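Local coordinates for protein methylmalonyl-CoA carboxyltransferase 5S subunit (Propionibacterium freudenreichii subsp. shermanii, PDB 1RQB) that catalyses transfer of the carboxyl group from the biotin of the 1.3S subunit to pyruvate, forming oxaloacetate, as the cobalt-dependent 5S subunit of transcarboxylase, at residues Pro143-His148 against Thr419-Asp424; Ile389-Tyr394 against Glu411-Lys416. All blocks are in the same frame, centred on the assembly; numbering follows the deposited sequence.

Contact 1 (Pro143-His148 against Thr419-Asp424)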
loop_
_atom_site.group_PDB
_atom_site.type_symbol
_atom_site.label_atom_id
_atom_site.label_comp_id
_atom_site.label_asym_id
_atom_site.label_seq_id
_atom_site.Cartn_x
_atom_site.Cartn_y
_atom_site.Cartn_z
ATOM N N PRO A 143 -11.688 30.932 -2.867
ATOM C CA PRO A 143 -11.761 31.347 -1.463
ATOM C C PRO A 143 -13.056 32.057 -1.064
ATOM O O PRO A 143 -13.482 31.984 0.088
ATOM C CB PRO A 143 -10.541 32.261 -1.300
ATOM C CG PRO A 143 -9.620 31.827 -2.394
ATOM C CD PRO A 143 -10.556 31.589 -3.541
ATOM N N ARG A 144 -13.680 32.741 -2.016
ATOM C CA ARG A 144 -14.921 33.476 -1.726
ATOM C C ARG A 144 -16.029 32.516 -1.290
ATOM O O ARG A 144 -16.886 32.882 -0.488
ATOM C CB ARG A 144 -15.362 34.259 -2.957
ATOM C CG ARG A 144 -14.296 35.222 -3.441
ATOM C CD ARG A 144 -14.758 35.946 -4.686
ATOM N NE ARG A 144 -15.110 35.002 -5.741
ATOM C CZ ARG A 144 -15.646 35.353 -6.905
ATOM N NH1 ARG A 144 -15.892 36.633 -7.167
ATOM N NH2 ARG A 144 -15.944 34.426 -7.805
ATOM N N ASN A 145 -16.020 31.292 -1.818
ATOM C CA ASN A 145 -17.040 30.297 -1.453
ATOM C C ASN A 145 -16.759 29.715 -0.066
ATOM O O ASN A 145 -17.610 29.040 0.512
ATOM C CB ASN A 145 -17.079 29.147 -2.462
ATOM C CG ASN A 145 -17.641 29.565 -3.798
ATOM O OD1 ASN A 145 -18.399 30.529 -3.884
ATOM N ND2 ASN A 145 -17.291 28.833 -4.845
HETATM N N MSE A 146 -15.580 29.985 0.479
HETATM C CA MSE A 146 -15.228 29.439 1.797
HETATM C C MSE A 146 -15.333 30.501 2.894
HETATM O O MSE A 146 -15.514 30.174 4.066
HETATM C CB MSE A 146 -13.780 28.914 1.778
HETATM C CG MSE A 146 -13.507 27.804 0.764
HETATM SE SE MSE A 146 -11.671 27.141 0.909
HETATM C CE MSE A 146 -10.958 27.712 -0.813
ATOM N N ALA A 147 -15.224 31.762 2.492
ATOM C CA ALA A 147 -15.174 32.923 3.393
ATOM C C ALA A 147 -16.291 32.970 4.438
ATOM O O ALA A 147 -16.016 33.182 5.618
ATOM C CB ALA A 147 -15.170 34.216 2.570
ATOM N N HIS A 148 -17.547 32.795 4.047
ATOM C CA HIS A 148 -18.610 32.940 5.053
ATOM C C HIS A 148 -18.631 31.790 6.062
ATOM O O HIS A 148 -18.864 32.012 7.250
ATOM C CB HIS A 148 -19.982 33.066 4.410
ATOM C CG HIS A 148 -21.020 33.588 5.356
ATOM N ND1 HIS A 148 -20.991 34.876 5.850
ATOM C CD2 HIS A 148 -22.071 32.979 5.955
ATOM C CE1 HIS A 148 -21.980 35.036 6.713
ATOM N NE2 HIS A 148 -22.649 33.899 6.796
ATOM N N THR A 419 -19.503 36.949 -12.247
ATOM C CA THR A 419 -18.104 36.792 -11.822
ATOM C C THR A 419 -17.978 37.030 -10.316
ATOM O O THR A 419 -16.919 36.812 -9.730
ATOM C CB THR A 419 -17.195 37.766 -12.588
ATOM O OG1 THR A 419 -17.687 39.101 -12.428
ATOM C CG2 THR A 419 -17.184 37.414 -14.077
ATOM N N GLN A 420 -19.063 37.461 -9.686
ATOM C CA GLN A 420 -19.037 37.710 -8.238
ATOM C C GLN A 420 -19.488 36.441 -7.511
ATOM O O GLN A 420 -20.035 35.521 -8.120
ATOM C CB GLN A 420 -19.959 38.889 -7.897
ATOM C CG GLN A 420 -19.944 39.328 -6.434
ATOM C CD GLN A 420 -18.541 39.642 -5.915
ATOM O OE1 GLN A 420 -17.826 38.757 -5.447
ATOM N NE2 GLN A 420 -18.143 40.904 -6.009
ATOM N N ARG A 421 -19.244 36.396 -6.208
ATOM C CA ARG A 421 -19.622 35.242 -5.380
ATOM C C ARG A 421 -21.109 34.949 -5.596
ATOM O O ARG A 421 -21.959 35.814 -5.391
ATOM C CB ARG A 421 -19.363 35.563 -3.907
ATOM C CG ARG A 421 -19.536 34.377 -2.965
ATOM C CD ARG A 421 -19.438 34.823 -1.512
ATOM N NE ARG A 421 -20.558 35.700 -1.179
ATOM C CZ ARG A 421 -21.305 35.569 -0.090
ATOM N NH1 ARG A 421 -21.040 34.605 0.786
ATOM N NH2 ARG A 421 -22.351 36.367 0.101
ATOM N N PRO A 422 -21.439 33.714 -6.006
ATOM C CA PRO A 422 -22.824 33.310 -6.254
ATOM C C PRO A 422 -23.841 33.587 -5.143
ATOM O O PRO A 422 -24.960 34.016 -5.420
ATOM C CB PRO A 422 -22.700 31.814 -6.544
ATOM C CG PRO A 422 -21.364 31.715 -7.199
ATOM C CD PRO A 422 -20.499 32.634 -6.372
ATOM N N ALA A 423 -23.447 33.365 -3.892
ATOM C CA ALA A 423 -24.367 33.537 -2.757
ATOM C C ALA A 423 -24.801 34.996 -2.595
ATOM O O ALA A 423 -25.761 35.273 -1.879
ATOM C CB ALA A 423 -23.724 33.029 -1.470
ATOM N N ASP A 424 -24.090 35.925 -3.224
ATOM C CA ASP A 424 -24.452 37.350 -3.163
ATOM C C ASP A 424 -25.848 37.552 -3.759
ATOM O O ASP A 424 -26.552 38.501 -3.420
ATOM C CB ASP A 424 -23.475 38.193 -3.999
ATOM C CG ASP A 424 -22.210 38.564 -3.251
ATOM O OD1 ASP A 424 -21.881 37.895 -2.247
ATOM O OD2 ASP A 424 -21.531 39.528 -3.690
HETATM O O HOH W 1 -18.823 32.703 1.315
HETATM O O HOH W 2 -21.277 31.425 -3.078
#
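Arg144 reaches from the first turn of helix 144-155 to the backbone of the loop that carries Thr419, and its guanidinium supplies the direct hydrogen bonds of this contact. NH1 donates to Thr419 O at 2.8 Å, almost in the guanidinium plane and on a lone pair of the carbonyl; NH2 adds a weak bond to the same oxygen and also pairs with Asp142. A bend at chi3 (-57°) turns NE out of the line of the otherwise extended chain. The backbone N of Arg421 lies over one face of this guanidinium; both being donors, they do not bond, and the N donates to Gln420 OE1 at 2.9 Å.

Arg421 answers from the loop. Its CD sits 3.4 Å from Arg144 O, and its own guanidinium is held within the loop by Asp424, whose OD1 takes both NE and NH2 side-on, NE at 2.8 Å. NH1 forms a salt bridge with Asp116 and donates to a water that also accepts from His148 N and lies at hydrogen-bonding distance, 2.7 Å, from Arg144 O. An alanine in place of Arg421 would probably leave Asp424 and Asp116 without their cationic mate and that water without its tie to the loop.

Asn145 suits its buried place because its amide serves both ways: OD1 accepts from a second water, which in turn accepts from Ala423 N at 3.0 Å, while ND2 donates to Asp138. Pro422 CD packs 3.9 Å from OD1, the two side chains crossing at about a right angle. The whole is an interdomain junction, in which a loop of the conserved carboxylase domain docks on the start of an outer helix of the TIM barrel, away from the cobalt site.

Contact 2 (Ile389-Tyr394 against Glu411-Lys416)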
loop_
_atom_site.group_PDB
_atom_site.type_symbol
_atom_site.label_atom_id
_atom_site.label_comp_id
_atom_site.label_asym_id
_atom_site.label_seq_id
_atom_site.Cartn_x
_atom_site.Cartn_y
_atom_site.Cartn_z
ATOM N N ILE A 389 -21.202 26.055 -14.457
ATOM C CA ILE A 389 -19.767 26.253 -14.214
ATOM C C ILE A 389 -19.230 27.304 -15.190
ATOM O O ILE A 389 -18.556 28.253 -14.791
ATOM C CB ILE A 389 -18.951 24.956 -14.428
ATOM C CG1 ILE A 389 -19.321 23.918 -13.368
ATOM C CG2 ILE A 389 -17.464 25.265 -14.355
ATOM C CD1 ILE A 389 -18.516 22.632 -13.452
HETATM N N MSE A 390 -19.549 27.138 -16.470
HETATM C CA MSE A 390 -19.063 28.057 -17.510
HETATM C C MSE A 390 -19.574 29.480 -17.275
HETATM O O MSE A 390 -18.886 30.444 -17.604
HETATM C CB MSE A 390 -19.505 27.589 -18.902
HETATM C CG MSE A 390 -18.925 26.254 -19.342
HETATM SE SE MSE A 390 -16.982 26.293 -19.404
HETATM C CE MSE A 390 -16.729 28.009 -20.267
ATOM N N LEU A 391 -20.761 29.623 -16.696
ATOM C CA LEU A 391 -21.333 30.962 -16.491
ATOM C C LEU A 391 -20.963 31.547 -15.126
ATOM O O LEU A 391 -21.396 32.647 -14.785
ATOM C CB LEU A 391 -22.856 30.909 -16.660
ATOM C CG LEU A 391 -23.261 30.457 -18.067
ATOM C CD1 LEU A 391 -24.743 30.123 -18.118
ATOM C CD2 LEU A 391 -22.904 31.544 -19.062
ATOM N N GLY A 392 -20.168 30.823 -14.341
ATOM C CA GLY A 392 -19.749 31.338 -13.044
ATOM C C GLY A 392 -20.673 31.133 -11.855
ATOM O O GLY A 392 -20.452 31.711 -10.791
ATOM N N TYR A 393 -21.681 30.283 -11.992
ATOM C CA TYR A 393 -22.613 30.094 -10.871
ATOM C C TYR A 393 -22.019 29.177 -9.799
ATOM O O TYR A 393 -22.634 28.951 -8.760
ATOM C CB TYR A 393 -23.967 29.601 -11.375
ATOM C CG TYR A 393 -24.718 30.722 -12.062
ATOM C CD1 TYR A 393 -24.406 31.092 -13.368
ATOM C CD2 TYR A 393 -25.673 31.477 -11.373
ATOM C CE1 TYR A 393 -25.018 32.190 -13.979
ATOM C CE2 TYR A 393 -26.291 32.581 -11.976
ATOM C CZ TYR A 393 -25.955 32.931 -13.279
ATOM O OH TYR A 393 -26.535 34.026 -13.888
ATOM N N TYR A 394 -20.819 28.660 -10.032
ATOM C CA TYR A 394 -20.170 27.830 -9.007
ATOM C C TYR A 394 -18.973 28.598 -8.445
ATOM O O TYR A 394 -18.276 28.123 -7.550
ATOM C CB TYR A 394 -19.688 26.500 -9.583
ATOM C CG TYR A 394 -20.786 25.486 -9.824
ATOM C CD1 TYR A 394 -20.480 24.199 -10.266
ATOM C CD2 TYR A 394 -22.128 25.810 -9.624
ATOM C CE1 TYR A 394 -21.483 23.261 -10.506
ATOM C CE2 TYR A 394 -23.139 24.880 -9.860
ATOM C CZ TYR A 394 -22.808 23.612 -10.302
ATOM O OH TYR A 394 -23.797 22.697 -10.554
ATOM N N GLU A 411 -26.145 31.138 -24.461
ATOM C CA GLU A 411 -27.147 31.009 -25.529
ATOM C C GLU A 411 -27.962 29.725 -25.357
ATOM O O GLU A 411 -28.990 29.549 -26.007
ATOM C CB GLU A 411 -26.452 31.011 -26.889
ATOM C CG GLU A 411 -25.589 32.246 -27.114
ATOM C CD GLU A 411 -24.887 32.239 -28.458
ATOM O OE1 GLU A 411 -24.412 31.160 -28.878
ATOM O OE2 GLU A 411 -24.796 33.315 -29.087
ATOM N N GLN A 412 -27.522 28.831 -24.481
ATOM C CA GLN A 412 -28.257 27.573 -24.284
ATOM C C GLN A 412 -28.989 27.583 -22.941
ATOM O O GLN A 412 -29.948 26.839 -22.744
ATOM C CB GLN A 412 -27.307 26.378 -24.326
ATOM C CG GLN A 412 -28.016 25.051 -24.115
ATOM C CD GLN A 412 -27.065 23.872 -24.069
ATOM O OE1 GLN A 412 -26.311 23.628 -25.009
ATOM N NE2 GLN A 412 -27.103 23.129 -22.968
ATOM N N SER A 413 -28.533 28.421 -22.018
ATOM C CA SER A 413 -29.155 28.485 -20.688
ATOM C C SER A 413 -29.994 29.759 -20.565
ATOM O O SER A 413 -30.943 29.816 -19.785
ATOM C CB SER A 413 -28.079 28.490 -19.604
ATOM O OG SER A 413 -27.310 29.676 -19.683
ATOM N N GLY A 414 -29.634 30.778 -21.339
ATOM C CA GLY A 414 -30.360 32.031 -21.269
ATOM C C GLY A 414 -29.922 32.829 -20.054
ATOM O O GLY A 414 -30.422 33.925 -19.805
ATOM N N LYS A 415 -28.987 32.273 -19.288
ATOM C CA LYS A 415 -28.476 32.959 -18.093
ATOM C C LYS A 415 -27.282 33.835 -18.474
ATOM O O LYS A 415 -26.472 33.471 -19.324
ATOM C CB LYS A 415 -28.006 31.967 -17.034
ATOM C CG LYS A 415 -29.058 31.067 -16.442
ATOM C CD LYS A 415 -28.410 30.224 -15.353
ATOM C CE LYS A 415 -29.391 29.306 -14.659
ATOM N NZ LYS A 415 -28.731 28.626 -13.510
ATOM N N LYS A 416 -27.183 34.986 -17.823
ATOM C CA LYS A 416 -26.069 35.913 -18.068
ATOM C C LYS A 416 -24.882 35.487 -17.200
ATOM O O LYS A 416 -25.053 35.069 -16.056
ATOM C CB LYS A 416 -26.507 37.343 -17.736
ATOM C CG LYS A 416 -27.007 37.527 -16.311
ATOM C CD LYS A 416 -27.568 38.931 -16.059
ATOM C CE LYS A 416 -26.545 40.039 -16.301
ATOM N NZ LYS A 416 -26.246 40.255 -17.749
#
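Tyr393 and Lys416 make the hydrogen bond of this contact: the phenol OH donates to Lys416 O at 2.8 Å, lying in the carbonyl plane with a C=O...O angle of 156°. Tyrosine suits the place because its long, rigid ring carries a donor out to a backbone carbonyl of the facing turn while offering a flat surface to a neighbouring side chain.

That surface is used by Lys415 in a cation-pi interaction. NZ stands 4.7 Å from the centroid of the Tyr393 ring and only 11° off its normal, and CD lies over the same ring, offset toward the rim. The lysine chain is extended beyond CG, which carries NZ out over the ring. Asp388 completes the setting by forming a salt bridge with NZ, so the ammonium has both a carboxylate and an aromatic face.

Both segments are helix ends. Helix 384-390 closes in a Schellman motif, where Gly392 takes a positive phi, and at its backbone angles a CB would be jammed against the carbonyl O of Leu391; helix 403-413 ends at Gly414, also with positive phi. Ser413 helps the backbone turn there: its OG accepts from Lys415 N at 3.1 Å, an ST turn, and is itself bonded to Ala409 O.

The apolar part belongs to Leu391, whose branched end reaches across to the turn after helix 403-413. CD1 meets Lys415 CB at 3.9 Å and presses tightly on Ser413 OG, 3.0 Å away, the leucine and lysine side chains crossing at about a right angle, while Ala409 and Pro417 touch the leucine from outside the two segments.

Contact 1 is partly buried and joins the barrel region to the carboxylase domain, whereas contact 2 lies at the surface and ties two helix ends within that second domain. Their chemistry differs: the 143-148/419-424 junction relies on guanidinium groups, carboxylates and bridging waters, while the 389-394/411-416 contact combines a phenol-to-carbonyl hydrogen bond, a lysine over an aromatic face and a leucine. Their centres are about 16 Å apart, yet they touch. Asn145 ND2 lies 3.0 Å from Tyr394 O, probably hydrogen-bonded, and Pro422 CG packs 3.4 Å from Tyr393 O. The turn after helix 384-390 therefore meets both segments of contact 1.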